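Local coordinates for RNA-dependent RNA Polymerase (Bombyx mori cytoplasmic polyhedrosis virus, PDB 6TZ0), which catalyses RNA-templated RNA synthesis, transcribing the double-stranded viral genome conservatively into plus strands and probably later making the complementary minus strands, at residues E305-Y308 against P309-E313. Residues are numbered along the deposited sequence; the frame is centred on the assembly and turned at random.
Sequences ELLY and PEFNE
Tyr308 sits at the N-cap position of helix 309-320, and its ring lies beside the side chain of Glu310, both pointing the same way out of the first turn. This is a tight helix-helix junction, with Leu307 and Tyr308 linking helix 295-306 to helix 309-320; Leu307 is the first residue to leave helical angles, and the next helix starts at Pro309. The Tyr308 ring has CG anti to the backbone N (chi1 178°), which swings it alongside the start of the new helix. There Tyr308 CE2 meets Glu310 CB at 3.6 Å and the carboxylate oxygen Glu310 OE1 at 3.4 Å. The ring and carboxylate planes are 53° apart. Glu310 runs fully extended beyond CG, which carries its carboxylate out to the phenol end of the ring; OE1 also has a weak hydrogen bond from Asn232 ND2. Over one face of the ring, displaced toward its rim, stands the backbone N of Glu310. Near the ring's base, Pro309 CD packs against Tyr308 CD1 at 3.6 Å, while His236 stacks on the same tyrosine from helix 224-237.

A second, apolar pairing lies deeper. Leu307 CD1 approaches Phe311 CD2 at 3.8 Å, the two side chains crossing at a slant, and CD2 of the leucine adds a looser touch to the same ring atom. Both residues are buried: Leu307 also rests on Ile249 and Ile252, and Phe311 stacks with His233 and reaches Cys335 and Met338, so the junction is packed against helix 224-237, helix 325-339 and the loop residues Ile249 and Ile252. The backbone closes the first turn through Asn312 N, which donates to Tyr308 O at 2.9 Å with an N-H...O angle of 161°.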
# COMPACT_ATOMS: atom_id res chain seq x y z
N GLU A 305 -36.59 8.60 -8.76
CA GLU A 305 -37.02 7.43 -8.01
C GLU A 305 -36.15 7.11 -6.80
O GLU A 305 -36.61 6.41 -5.89
CB GLU A 305 -37.11 6.20 -8.91
CG GLU A 305 -35.79 5.74 -9.47
CD GLU A 305 -35.92 4.56 -10.41
OE1 GLU A 305 -37.06 4.07 -10.59
OE2 GLU A 305 -34.89 4.13 -10.97
N LEU A 306 -34.92 7.61 -6.74
CA LEU A 306 -34.02 7.27 -5.64
C LEU A 306 -33.95 8.32 -4.53
O LEU A 306 -33.86 7.96 -3.36
CB LEU A 306 -32.61 7.00 -6.16
CG LEU A 306 -32.15 5.56 -6.36
CD1 LEU A 306 -32.03 4.91 -5.01
CD2 LEU A 306 -33.08 4.76 -7.22
N LEU A 307 -33.95 9.60 -4.86
CA LEU A 307 -33.57 10.58 -3.85
C LEU A 307 -34.74 11.03 -2.99
O LEU A 307 -35.91 10.91 -3.36
CB LEU A 307 -32.90 11.80 -4.48
CG LEU A 307 -31.50 11.58 -5.03
CD1 LEU A 307 -31.01 12.85 -5.63
CD2 LEU A 307 -30.57 11.15 -3.93
N TYR A 308 -34.39 11.54 -1.82
CA TYR A 308 -35.34 12.21 -0.94
C TYR A 308 -35.85 13.48 -1.62
O TYR A 308 -35.04 14.29 -2.08
CB TYR A 308 -34.63 12.52 0.38
CG TYR A 308 -35.41 13.25 1.43
CD1 TYR A 308 -36.52 12.67 2.03
CD2 TYR A 308 -34.96 14.47 1.91
CE1 TYR A 308 -37.21 13.33 3.02
CE2 TYR A 308 -35.64 15.13 2.91
CZ TYR A 308 -36.76 14.56 3.46
OH TYR A 308 -37.44 15.23 4.45
N PRO A 309 -37.17 13.68 -1.70
CA PRO A 309 -37.71 14.70 -2.61
C PRO A 309 -37.43 16.14 -2.21
O PRO A 309 -37.54 17.02 -3.07
CB PRO A 309 -39.22 14.41 -2.62
CG PRO A 309 -39.46 13.69 -1.37
CD PRO A 309 -38.25 12.87 -1.11
N GLU A 310 -37.05 16.42 -0.96
CA GLU A 310 -36.58 17.76 -0.64
C GLU A 310 -35.22 18.02 -1.26
O GLU A 310 -34.97 19.10 -1.84
CB GLU A 310 -36.51 17.94 0.88
CG GLU A 310 -36.13 19.33 1.33
CD GLU A 310 -36.03 19.44 2.84
OE1 GLU A 310 -36.18 18.41 3.52
OE2 GLU A 310 -35.80 20.56 3.35
N PHE A 311 -34.32 17.04 -1.20
CA PHE A 311 -33.02 17.16 -1.83
C PHE A 311 -33.14 17.11 -3.35
O PHE A 311 -32.41 17.82 -4.06
CB PHE A 311 -32.11 16.06 -1.29
CG PHE A 311 -30.72 16.08 -1.84
CD1 PHE A 311 -29.89 17.15 -1.56
CD2 PHE A 311 -30.23 15.02 -2.57
CE1 PHE A 311 -28.60 17.17 -2.05
CE2 PHE A 311 -28.95 15.04 -3.05
CZ PHE A 311 -28.14 16.12 -2.79
N ASN A 312 -34.07 16.31 -3.87
CA ASN A 312 -34.34 16.29 -5.30
C ASN A 312 -34.90 17.63 -5.77
O ASN A 312 -34.58 18.11 -6.87
CB ASN A 312 -35.32 15.16 -5.62
CG ASN A 312 -35.40 14.86 -7.10
OD1 ASN A 312 -34.64 15.39 -7.90
ND2 ASN A 312 -36.35 14.02 -7.47
N GLU A 313 -35.74 18.26 -4.94
CA GLU A 313 -36.29 19.56 -5.31
C GLU A 313 -35.22 20.64 -5.25
O GLU A 313 -35.23 21.58 -6.06
CB GLU A 313 -37.47 19.88 -4.39
CG GLU A 313 -38.27 21.11 -4.78
CD GLU A 313 -39.52 21.28 -3.93
OE1 GLU A 313 -39.74 20.45 -3.02
OE2 GLU A 313 -40.30 22.23 -4.19